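Local atomic coordinates of beta-1,3-1,4-glucanase (Caldicellulosiruptor sp. F32, PDB entry 5H4R), a protein that hydrolyses mixed-linkage beta-1,3-1,4-glucans such as lichenan, as a glycoside hydrolase family 5 lichenase with a TIM-barrel fold. Residues G109-T113 with T158-Y162; I182-V186 with N218-V222; F57-F61 with I99-N105; Y149-S153 with D209-I214. The protein carries 1 engineered substitution. All coordinates share one frame; numbering follows the deposited sequence.

Contact 1 of 4, residues G109-T113 with T158-Y162; sequences GSNFT and TSIKY
An edge-to-face aromatic pair, Phe112 with Tyr162, fastens the tip of the small hairpin 107-108/113-114 to helix 156-173 on the outer side of the barrel. The evidence is a centroid separation of 4.9 Å with the ring planes at 86°. Tyr162 CD1 stands over the middle of the Phe112 ring, 3.6 Å from Phe112 CD1, placed there by a first torsion that sets Tyr162 CG opposite its own backbone N (chi1 -172°). On the other face, near the rim, lies the carbonyl oxygen of Ser110, part of the type I turn closed by Phe112 N to Gly109 O. The aliphatic stem of Lys161 runs past the ring edge, its CG 3.9 Å from Phe112 CE2. This stem is extended until a final bend (chi4 70°) carries NZ to Asn111 OD1 in a weak hydrogen bond of 3.4 Å. Two waters supplement that bond: one joins Lys161 NZ to Ser110 OG, the other donates to both Asn111 OD1 and Lys161 O. Beyond the aromatic pair, Ser165 and Gln169 of the same helix bind the carbonyls of Asn111 and Phe112, while Tyr162 OH reaches Asp143 in the loop after strand 135-139.

Contact 2 of 4, residues I182-V186 with N218-V222; sequences IFEAV and NQVFV
Asn218 begins the helical side of this contact by laying its amide oxygen against Ala185, just past the end of strand 181-184: OD1 is 3.6 Å from Ala185 CB, a van der Waals touch. The opposite end of the amide is fixed by the fold, since ND2 donates to the carbonyl of Pro240 in the neighbouring strand. Asn218 O accepts the backbone N-H of Val222, one helical turn later, and between these two residues comes Phe221, which carries most of the contact. Its CG lies opposite the backbone N (chi1 157°), which sends the ring toward the strand end. There Ala185 CB sits over one face in a CH-pi contact, 3.6 Å from the ring centroid and 20° off the normal. The rim is occupied as well: Phe183 CB meets the ring edge in its plane, 3.9 Å from Phe221 CZ, and Phe183 O lies 3.6 Å from that same CZ. Replacing Phe221 with an alanine would strip the methyl of Ala185 of its aromatic cover and would probably open a gap between helix and strand. The packing belongs to a beta-alpha-beta crossover of the TIM barrel, in which helix 205-226 covers strand 181-184 and its parallel neighbour 237-240. Trp167 of helix 156-173 adds an edge-to-face pair with Phe221, and Glu184 points away from helix 205-226 to form a salt bridge with Arg98.

Contact 3 of 4, residues F57-F61 with I99-N105; sequences FDAAF and IPVSWHN
Two loops that follow adjacent barrel strands, 50-53 and 96-99, run alongside each other here, with Phe57 and Asp58 bonded to Ser102 at the heart of the contact. Ser102 N donates to Phe57 O at 3.0 Å and nearly straight (168°), though from above the carbonyl plane. Ser102 OG points to the next carbonyl, reaching Asp58 O at 2.7 Å, while itself engaged by His142 N. Both loops emerge from the C-terminal ends of their strands, the end of a TIM barrel that carries the active site, and the Asp58 side chain is about 5 Å from a bound glucose unit. Its carboxylate lies beside the proline ring, OD1 3.5 Å from Pro100 CG, and accepts the backbone N-H groups of Asn55 and Thr56, of which Asn55 lines the sugar pocket. Farther along, Asn105 OD1 takes the N-H of Phe61 at 3.2 Å, with a more bent angle of 145°, and touches Ala60 CB at 3.4 Å. With a leucine in place of Asn105 that acceptor is gone, and Phe61 N would probably be left without its mate. Toward helix 116-131, the Phe57 ring packs beside Ile99, its CD2 3.9 Å from Ile99 CG2.

Contact 4 of 4, residues Y149-S153 with D209-I214; sequences YYPNS and DAVEAI
Ser153 N donates to Asp209 OD2 at 2.9 Å, with an angle of 147° at the hydrogen and using the syn lone pair of that oxygen. The bond ties the loop between barrel strand 135-139 and helix 156-173 to helix 205-226, so a beta-alpha loop of the TIM barrel is held against a later helix of the same barrel. Asp209 presents its carboxylate to the loop because CG lies opposite the backbone N (chi1 177°). The second oxygen, OD1, faces Ser153 OG, so that one residue is gripped through both its backbone and its hydroxyl; the modelled separation of 2.4 Å is very short and its exact value doubtful. One residue earlier in the loop, Asn152 lays its CB 3.4 Å from Asp209 OD2, while its own OD1 turns to His155 N.

The loop backbone is shaped by an inverse gamma turn centred on Pro151, with Asn152 N bonded to Tyr150 O at 3.1 Å. The Pro151 carbonyl faces the helix, where its oxygen is buried and finds no conventional donor; what it meets is a CA-H...O contact, 3.2 Å from Ala210 CA. Ala213, one turn later, sets CB 3.6 Å from Pro151 C. The small side chains of Ala210 and Ala213 are consistent with this close approach of the proline to the helix. Pro151 CB then rests 3.7 Å from Ile214 CG1, and the same CG1 lies 4.1 Å from Tyr149 OH, where the tyrosine crosses the isoleucine at about a right angle.

How the contacts relate
Contact 3 closes first along the chain; contact 1 closes before contact 2 opens, and contact 4 alternates with both. Helix 205-226 serves contacts 2 and 4, whose centres are 14 Å apart. Contacts 1 and 4 meet through a probable hydrogen bond, Ser159 OG to Tyr150 O. Tyr162 of contact 1 also packs on His104 and Trp103 of contact 3. Contacts 3 and 4 do not touch, lying 21 Å apart between centres. In the barrel, contacts 1 and 4 tie loops to helices 156-173 and 205-226, contact 2 packs helix 205-226 on the end of strand 181-184, and contact 3 joins two loops near the bound sugar.

Contact 1 of 4, residues G109-T113 with T158-Y162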
loop_
_atom_site.group_PDB
_atom_site.type_symbol
_atom_site.label_atom_id
_atom_site.label_comp_id
_atom_site.label_asym_id
_atom_site.label_seq_id
_atom_site.Cartn_x
_atom_site.Cartn_y
_atom_site.Cartn_z
ATOM N N GLY A 109 -0.967 14.740 23.358
ATOM C CA GLY A 109 0.167 14.748 24.253
ATOM C C GLY A 109 1.506 14.710 23.541
ATOM O O GLY A 109 1.627 14.410 22.346
ATOM N N SER A 110 2.556 14.990 24.327
ATOM C CA SER A 110 3.888 15.099 23.744
ATOM C C SER A 110 4.411 13.768 23.225
ATOM O O SER A 110 5.319 13.764 22.387
ATOM C CB SER A 110 4.875 15.676 24.761
ATOM O OG SER A 110 4.725 15.060 26.030
ATOM N N ASN A 111 3.864 12.637 23.673
ATOM C CA ASN A 111 4.332 11.351 23.170
ATOM C C ASN A 111 3.281 10.639 22.330
ATOM O O ASN A 111 3.275 9.409 22.246
ATOM C CB ASN A 111 4.820 10.449 24.303
ATOM C CG ASN A 111 5.796 9.368 23.792
ATOM O OD1 ASN A 111 6.437 9.547 22.747
ATOM N ND2 ASN A 111 5.894 8.253 24.508
ATOM N N PHE A 112 2.410 11.399 21.668
ATOM C CA PHE A 112 1.528 10.885 20.615
ATOM C C PHE A 112 0.700 9.690 21.090
ATOM O O PHE A 112 0.669 8.622 20.461
ATOM C CB PHE A 112 2.312 10.487 19.349
ATOM C CG PHE A 112 3.258 11.548 18.821
ATOM C CD1 PHE A 112 2.784 12.662 18.138
ATOM C CD2 PHE A 112 4.628 11.388 18.948
ATOM C CE1 PHE A 112 3.649 13.611 17.639
ATOM C CE2 PHE A 112 5.502 12.338 18.437
ATOM C CZ PHE A 112 5.016 13.447 17.781
ATOM N N THR A 113 -0.027 9.898 22.173
ATOM C CA THR A 113 -0.916 8.855 22.664
ATOM C C THR A 113 -2.078 8.692 21.708
ATOM O O THR A 113 -2.830 9.646 21.485
ATOM C CB THR A 113 -1.441 9.193 24.053
ATOM O OG1 THR A 113 -0.351 9.373 24.954
ATOM C CG2 THR A 113 -2.325 8.062 24.561
ATOM N N THR A 158 11.897 14.482 16.019
ATOM C CA THR A 158 10.459 14.295 16.217
ATOM C C THR A 158 9.918 13.136 15.389
ATOM O O THR A 158 9.026 12.408 15.846
ATOM C CB THR A 158 9.741 15.588 15.881
ATOM O OG1 THR A 158 10.191 16.596 16.799
ATOM C CG2 THR A 158 8.240 15.418 16.034
ATOM N N SER A 159 10.454 12.922 14.191
ATOM C CA SER A 159 9.989 11.801 13.379
ATOM C C SER A 159 10.322 10.462 14.028
ATOM O O SER A 159 9.500 9.539 14.015
ATOM C CB SER A 159 10.594 11.883 11.980
ATOM O OG SER A 159 10.139 13.056 11.334
ATOM N N ILE A 160 11.524 10.335 14.593
ATOM C CA ILE A 160 11.892 9.132 15.340
ATOM C C ILE A 160 10.913 8.903 16.484
ATOM O O ILE A 160 10.432 7.786 16.699
ATOM C CB ILE A 160 13.343 9.251 15.854
ATOM C CG1 ILE A 160 14.328 9.151 14.683
ATOM C CG2 ILE A 160 13.643 8.175 16.882
ATOM C CD1 ILE A 160 15.745 9.552 15.008
ATOM N N LYS A 161 10.606 9.966 17.236
ATOM C CA LYS A 161 9.686 9.853 18.365
ATOM C C LYS A 161 8.314 9.390 17.910
ATOM O O LYS A 161 7.660 8.575 18.578
ATOM C CB LYS A 161 9.582 11.197 19.071
ATOM C CG LYS A 161 8.766 11.179 20.317
ATOM C CD LYS A 161 8.785 12.558 21.006
ATOM C CE LYS A 161 8.101 12.550 22.364
ATOM N NZ LYS A 161 8.858 11.806 23.407
ATOM N N TYR A 162 7.852 9.916 16.771
ATOM C CA TYR A 162 6.543 9.555 16.230
ATOM C C TYR A 162 6.498 8.098 15.791
ATOM O O TYR A 162 5.572 7.360 16.152
ATOM C CB TYR A 162 6.199 10.482 15.053
ATOM C CG TYR A 162 4.784 10.310 14.541
ATOM C CD1 TYR A 162 3.710 10.740 15.295
ATOM C CD2 TYR A 162 4.514 9.720 13.293
ATOM C CE1 TYR A 162 2.415 10.597 14.861
ATOM C CE2 TYR A 162 3.187 9.572 12.850
ATOM C CZ TYR A 162 2.153 10.025 13.639
ATOM O OH TYR A 162 0.826 9.915 13.273
HETATM O O HOH W 1 7.157 13.297 25.513
HETATM O O HOH W 2 8.245 8.020 21.210
#

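Contact 2 of 4, residues I182-V186 with N218-V222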
loop_
_atom_site.group_PDB
_atom_site.type_symbol
_atom_site.label_atom_id
_atom_site.label_comp_id
_atom_site.label_asym_id
_atom_site.label_seq_id
_atom_site.Cartn_x
_atom_site.Cartn_y
_atom_site.Cartn_z
ATOM N N ILE A 182 0.434 -8.052 8.883
ATOM C CA ILE A 182 1.672 -7.459 8.383
ATOM C C ILE A 182 1.672 -5.985 8.771
ATOM O O ILE A 182 0.653 -5.303 8.611
ATOM C CB ILE A 182 1.754 -7.617 6.850
ATOM C CG1 ILE A 182 1.696 -9.101 6.477
ATOM C CG2 ILE A 182 2.999 -6.932 6.270
ATOM C CD1 ILE A 182 1.220 -9.334 5.054
ATOM N N PHE A 183 2.810 -5.480 9.276
ATOM C CA PHE A 183 2.954 -4.056 9.574
ATOM C C PHE A 183 3.768 -3.403 8.467
ATOM O O PHE A 183 4.845 -3.901 8.111
ATOM C CB PHE A 183 3.679 -3.795 10.899
ATOM C CG PHE A 183 3.019 -4.390 12.120
ATOM C CD1 PHE A 183 1.674 -4.706 12.144
ATOM C CD2 PHE A 183 3.775 -4.620 13.256
ATOM C CE1 PHE A 183 1.093 -5.232 13.298
ATOM C CE2 PHE A 183 3.193 -5.126 14.403
ATOM C CZ PHE A 183 1.855 -5.438 14.419
ATOM N N GLU A 184 3.301 -2.253 8.007
ATOM C CA GLU A 184 3.963 -1.453 6.975
ATOM C C GLU A 184 4.384 -0.122 7.586
ATOM O O GLU A 184 3.525 0.643 8.024
ATOM C CB GLU A 184 3.002 -1.231 5.791
ATOM C CG GLU A 184 3.524 -0.282 4.716
ATOM C CD GLU A 184 2.440 0.114 3.723
ATOM O OE1 GLU A 184 1.829 -0.798 3.124
ATOM O OE2 GLU A 184 2.146 1.338 3.582
ATOM N N ALA A 185 5.691 0.170 7.571
ATOM C CA ALA A 185 6.256 1.243 8.384
ATOM C C ALA A 185 5.515 2.552 8.199
ATOM O O ALA A 185 5.184 3.254 9.164
ATOM C CB ALA A 185 7.723 1.428 8.012
ATOM N N VAL A 186 5.323 2.925 6.938
ATOM C CA VAL A 186 4.797 4.226 6.563
ATOM C C VAL A 186 4.446 4.078 5.094
ATOM O O VAL A 186 4.996 3.208 4.405
ATOM C CB VAL A 186 5.852 5.341 6.811
ATOM C CG1 VAL A 186 7.113 5.121 6.017
ATOM C CG2 VAL A 186 5.269 6.718 6.521
ATOM N N ASN A 218 13.019 3.712 8.960
ATOM C CA ASN A 218 12.667 2.314 8.726
ATOM C C ASN A 218 13.382 1.396 9.704
ATOM O O ASN A 218 12.795 0.414 10.179
ATOM C CB ASN A 218 12.983 1.899 7.288
ATOM C CG ASN A 218 11.937 2.357 6.292
ATOM O OD1 ASN A 218 10.796 2.643 6.640
ATOM N ND2 ASN A 218 12.321 2.372 5.011
ATOM N N GLN A 219 14.605 1.735 10.077
ATOM C CA GLN A 219 15.309 0.954 11.088
ATOM C C GLN A 219 14.669 1.125 12.461
ATOM O O GLN A 219 14.530 0.154 13.217
ATOM C CB GLN A 219 16.781 1.361 11.120
ATOM C CG GLN A 219 17.586 0.526 12.053
ATOM C CD GLN A 219 17.779 -0.878 11.537
ATOM O OE1 GLN A 219 18.425 -1.096 10.498
ATOM N NE2 GLN A 219 17.228 -1.839 12.246
ATOM N N VAL A 220 14.256 2.355 12.800
ATOM C CA VAL A 220 13.546 2.598 14.052
ATOM C C VAL A 220 12.274 1.769 14.109
ATOM O O VAL A 220 11.951 1.151 15.142
ATOM C CB VAL A 220 13.257 4.106 14.193
ATOM C CG1 VAL A 220 12.309 4.391 15.352
ATOM C CG2 VAL A 220 14.562 4.854 14.390
ATOM N N PHE A 221 11.528 1.747 13.004
ATOM C CA PHE A 221 10.304 0.958 12.914
ATOM C C PHE A 221 10.567 -0.507 13.215
ATOM O O PHE A 221 9.884 -1.114 14.047
ATOM C CB PHE A 221 9.688 1.137 11.518
ATOM C CG PHE A 221 8.773 0.013 11.072
ATOM C CD1 PHE A 221 7.510 -0.151 11.635
ATOM C CD2 PHE A 221 9.159 -0.854 10.062
ATOM C CE1 PHE A 221 6.666 -1.181 11.181
ATOM C CE2 PHE A 221 8.310 -1.863 9.616
ATOM C CZ PHE A 221 7.072 -2.015 10.182
ATOM N N VAL A 222 11.532 -1.105 12.532
ATOM C CA VAL A 222 11.812 -2.521 12.754
ATOM C C VAL A 222 12.208 -2.757 14.205
ATOM O O VAL A 222 11.685 -3.662 14.872
ATOM C CB VAL A 222 12.890 -3.018 11.782
ATOM C CG1 VAL A 222 13.324 -4.443 12.109
ATOM C CG2 VAL A 222 12.359 -2.938 10.362
#

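Contact 3 of 4, residues F57-F61 with I99-N105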
loop_
_atom_site.group_PDB
_atom_site.type_symbol
_atom_site.label_atom_id
_atom_site.label_comp_id
_atom_site.label_asym_id
_atom_site.label_seq_id
_atom_site.Cartn_x
_atom_site.Cartn_y
_atom_site.Cartn_z
ATOM N N PHE A 57 -9.895 4.693 7.080
ATOM C CA PHE A 57 -9.140 5.157 8.251
ATOM C C PHE A 57 -7.972 6.066 7.890
ATOM O O PHE A 57 -7.385 6.692 8.788
ATOM C CB PHE A 57 -8.635 3.956 9.037
ATOM C CG PHE A 57 -9.749 3.136 9.615
ATOM C CD1 PHE A 57 -10.466 3.596 10.705
ATOM C CD2 PHE A 57 -10.106 1.945 9.050
ATOM C CE1 PHE A 57 -11.504 2.830 11.261
ATOM C CE2 PHE A 57 -11.142 1.202 9.559
ATOM C CZ PHE A 57 -11.844 1.641 10.671
ATOM N N ASP A 58 -7.649 6.168 6.607
ATOM C CA ASP A 58 -6.614 7.068 6.109
ATOM C C ASP A 58 -7.088 8.504 5.891
ATOM O O ASP A 58 -6.257 9.394 5.686
ATOM C CB ASP A 58 -6.009 6.544 4.794
ATOM C CG ASP A 58 -7.046 6.008 3.797
ATOM O OD1 ASP A 58 -7.922 5.193 4.180
ATOM O OD2 ASP A 58 -6.964 6.411 2.612
ATOM N N ALA A 59 -8.390 8.764 5.942
ATOM C CA ALA A 59 -8.881 10.124 5.795
ATOM C C ALA A 59 -8.279 11.006 6.884
ATOM O O ALA A 59 -8.181 10.622 8.049
ATOM C CB ALA A 59 -10.410 10.156 5.844
ATOM N N ALA A 60 -7.828 12.181 6.486
ATOM C CA ALA A 60 -7.115 13.050 7.409
ATOM C C ALA A 60 -7.240 14.475 6.910
ATOM O O ALA A 60 -7.073 14.740 5.716
ATOM C CB ALA A 60 -5.650 12.646 7.523
ATOM N N PHE A 61 -7.518 15.382 7.837
ATOM C CA PHE A 61 -7.717 16.788 7.539
ATOM C C PHE A 61 -7.910 17.511 8.861
ATOM O O PHE A 61 -8.242 16.900 9.882
ATOM C CB PHE A 61 -8.922 17.005 6.613
ATOM C CG PHE A 61 -10.152 16.251 7.014
ATOM C CD1 PHE A 61 -11.047 16.798 7.921
ATOM C CD2 PHE A 61 -10.432 15.021 6.454
ATOM C CE1 PHE A 61 -12.197 16.112 8.284
ATOM C CE2 PHE A 61 -11.578 14.321 6.807
ATOM C CZ PHE A 61 -12.462 14.879 7.723
ATOM N N ILE A 99 -5.316 -1.995 5.114
ATOM C CA ILE A 99 -6.078 -1.044 5.907
ATOM C C ILE A 99 -5.167 0.134 6.214
ATOM O O ILE A 99 -4.468 0.143 7.241
ATOM C CB ILE A 99 -6.612 -1.696 7.189
ATOM C CG1 ILE A 99 -7.502 -2.890 6.851
ATOM C CG2 ILE A 99 -7.417 -0.651 8.000
ATOM C CD1 ILE A 99 -7.857 -3.763 8.100
ATOM N N PRO A 100 -5.094 1.114 5.320
ATOM C CA PRO A 100 -4.265 2.294 5.597
ATOM C C PRO A 100 -4.883 3.113 6.712
ATOM O O PRO A 100 -6.106 3.298 6.768
ATOM C CB PRO A 100 -4.268 3.045 4.263
ATOM C CG PRO A 100 -5.558 2.636 3.603
ATOM C CD PRO A 100 -5.775 1.201 4.018
ATOM N N VAL A 101 -4.035 3.612 7.612
ATOM C CA VAL A 101 -4.517 4.369 8.763
ATOM C C VAL A 101 -3.722 5.662 8.880
ATOM O O VAL A 101 -2.491 5.633 8.987
ATOM C CB VAL A 101 -4.406 3.582 10.078
ATOM C CG1 VAL A 101 -4.982 4.421 11.208
ATOM C CG2 VAL A 101 -5.142 2.251 9.957
ATOM N N SER A 102 -4.426 6.779 8.961
ATOM C CA SER A 102 -3.792 8.040 9.328
ATOM C C SER A 102 -4.042 8.269 10.811
ATOM O O SER A 102 -5.194 8.285 11.252
ATOM C CB SER A 102 -4.327 9.193 8.491
ATOM O OG SER A 102 -3.998 8.965 7.138
ATOM N N TRP A 103 -2.963 8.442 11.579
ATOM C CA TRP A 103 -3.079 8.538 13.034
ATOM C C TRP A 103 -3.021 9.960 13.577
ATOM O O TRP A 103 -3.395 10.165 14.741
ATOM C CB TRP A 103 -1.970 7.724 13.725
ATOM C CG TRP A 103 -1.859 6.307 13.248
ATOM C CD1 TRP A 103 -1.092 5.847 12.213
ATOM C CD2 TRP A 103 -2.589 5.162 13.751
ATOM N NE1 TRP A 103 -1.288 4.495 12.049
ATOM C CE2 TRP A 103 -2.199 4.054 12.979
ATOM C CE3 TRP A 103 -3.532 4.978 14.776
ATOM C CZ2 TRP A 103 -2.700 2.785 13.196
ATOM C CZ3 TRP A 103 -4.046 3.712 14.977
ATOM C CH2 TRP A 103 -3.606 2.618 14.193
ATOM N N HIS A 104 -2.530 10.932 12.798
ATOM C CA HIS A 104 -2.176 12.221 13.398
ATOM C C HIS A 104 -3.382 13.017 13.880
ATOM O O HIS A 104 -3.208 13.894 14.743
ATOM C CB HIS A 104 -1.323 13.063 12.434
ATOM C CG HIS A 104 -2.091 13.745 11.342
ATOM N ND1 HIS A 104 -2.218 13.207 10.077
ATOM C CD2 HIS A 104 -2.725 14.939 11.306
ATOM C CE1 HIS A 104 -2.916 14.031 9.319
ATOM N NE2 HIS A 104 -3.233 15.094 10.037
ATOM N N ASN A 105 -4.597 12.748 13.374
ATOM C CA ASN A 105 -5.787 13.395 13.912
ATOM C C ASN A 105 -6.342 12.667 15.117
ATOM O O ASN A 105 -7.431 13.022 15.591
ATOM C CB ASN A 105 -6.893 13.504 12.851
ATOM C CG ASN A 105 -6.517 14.398 11.697
ATOM O OD1 ASN A 105 -6.517 13.958 10.546
ATOM N ND2 ASN A 105 -6.203 15.655 11.984
HETATM O O HOH W 3 -8.543 2.269 5.905
HETATM O O HOH W 4 -7.837 9.445 10.355
#

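Contact 4 of 4, residues Y149-S153 with D209-I214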
loop_
_atom_site.group_PDB
_atom_site.type_symbol
_atom_site.label_atom_id
_atom_site.label_comp_id
_atom_site.label_asym_id
_atom_site.label_seq_id
_atom_site.Cartn_x
_atom_site.Cartn_y
_atom_site.Cartn_z
ATOM N N TYR A 149 5.486 12.471 11.015
ATOM C CA TYR A 149 6.518 11.795 10.218
ATOM C C TYR A 149 7.020 12.786 9.172
ATOM O O TYR A 149 6.260 13.202 8.291
ATOM C CB TYR A 149 5.966 10.526 9.552
ATOM C CG TYR A 149 7.016 9.678 8.858
ATOM C CD1 TYR A 149 7.703 10.154 7.745
ATOM C CD2 TYR A 149 7.346 8.405 9.342
ATOM C CE1 TYR A 149 8.671 9.396 7.122
ATOM C CE2 TYR A 149 8.309 7.642 8.712
ATOM C CZ TYR A 149 8.957 8.138 7.607
ATOM O OH TYR A 149 9.919 7.367 6.990
ATOM N N TYR A 150 8.281 13.194 9.275
ATOM C CA TYR A 150 8.839 14.023 8.213
ATOM C C TYR A 150 10.311 13.671 7.980
ATOM O O TYR A 150 11.134 13.782 8.901
ATOM C CB TYR A 150 8.674 15.516 8.525
ATOM C CG TYR A 150 8.609 16.347 7.272
ATOM C CD1 TYR A 150 7.487 16.282 6.430
ATOM C CD2 TYR A 150 9.681 17.144 6.879
ATOM C CE1 TYR A 150 7.422 17.018 5.267
ATOM C CE2 TYR A 150 9.631 17.874 5.719
ATOM C CZ TYR A 150 8.497 17.819 4.916
ATOM O OH TYR A 150 8.505 18.557 3.760
ATOM N N PRO A 151 10.693 13.264 6.752
ATOM C CA PRO A 151 12.041 12.688 6.549
ATOM C C PRO A 151 13.115 13.694 6.151
ATOM O O PRO A 151 13.604 13.713 5.015
ATOM C CB PRO A 151 11.785 11.668 5.441
ATOM C CG PRO A 151 10.742 12.351 4.577
ATOM C CD PRO A 151 9.827 13.041 5.568
ATOM N N ASN A 152 13.510 14.553 7.087
ATOM C CA ASN A 152 14.715 15.336 6.890
ATOM C C ASN A 152 15.393 15.555 8.234
ATOM O O ASN A 152 14.848 15.230 9.293
ATOM C CB ASN A 152 14.430 16.649 6.129
ATOM C CG ASN A 152 13.580 17.650 6.897
ATOM O OD1 ASN A 152 13.258 17.485 8.081
ATOM N ND2 ASN A 152 13.220 18.736 6.198
ATOM N N SER A 153 16.618 16.080 8.174
ATOM C CA SER A 153 17.405 16.227 9.397
ATOM C C SER A 153 16.743 17.203 10.353
ATOM O O SER A 153 16.765 16.992 11.572
ATOM C CB SER A 153 18.836 16.663 9.064
ATOM O OG SER A 153 19.564 15.562 8.534
ATOM N N ASP A 209 19.642 13.633 1.960
ATOM C CA ASP A 209 19.292 13.678 3.377
ATOM C C ASP A 209 17.957 12.981 3.641
ATOM O O ASP A 209 17.807 12.263 4.638
ATOM C CB ASP A 209 19.247 15.132 3.824
ATOM C CG ASP A 209 18.813 15.294 5.263
ATOM O OD1 ASP A 209 19.578 14.929 6.180
ATOM O OD2 ASP A 209 17.714 15.825 5.481
ATOM N N ALA A 210 16.984 13.167 2.752
ATOM C CA ALA A 210 15.673 12.546 2.944
ATOM C C ALA A 210 15.752 11.029 2.787
ATOM O O ALA A 210 15.116 10.277 3.543
ATOM C CB ALA A 210 14.665 13.159 1.974
ATOM N N VAL A 211 16.548 10.555 1.832
ATOM C CA VAL A 211 16.748 9.115 1.668
ATOM C C VAL A 211 17.386 8.522 2.916
ATOM O O VAL A 211 16.979 7.453 3.401
ATOM C CB VAL A 211 17.588 8.854 0.404
ATOM C CG1 VAL A 211 18.075 7.384 0.348
ATOM C CG2 VAL A 211 16.781 9.160 -0.831
ATOM N N GLU A 212 18.363 9.229 3.486
ATOM C CA GLU A 212 19.013 8.762 4.706
ATOM C C GLU A 212 18.042 8.765 5.877
ATOM O O GLU A 212 18.045 7.849 6.705
ATOM C CB GLU A 212 20.227 9.638 5.016
ATOM C CG GLU A 212 21.346 9.507 3.982
ATOM C CD GLU A 212 21.889 8.088 3.855
ATOM O OE1 GLU A 212 22.466 7.590 4.849
ATOM O OE2 GLU A 212 21.731 7.467 2.767
ATOM N N ALA A 213 17.216 9.802 5.973
ATOM C CA ALA A 213 16.255 9.863 7.057
ATOM C C ALA A 213 15.274 8.707 6.975
ATOM O O ALA A 213 14.895 8.144 8.003
ATOM C CB ALA A 213 15.513 11.199 7.017
ATOM N N ILE A 214 14.850 8.346 5.759
ATOM C CA ILE A 214 13.910 7.237 5.582
ATOM C C ILE A 214 14.564 5.929 5.995
ATOM O O ILE A 214 13.920 5.073 6.619
ATOM C CB ILE A 214 13.387 7.190 4.131
ATOM C CG1 ILE A 214 12.405 8.336 3.881
ATOM C CG2 ILE A 214 12.643 5.857 3.844
ATOM C CD1 ILE A 214 12.069 8.547 2.444
#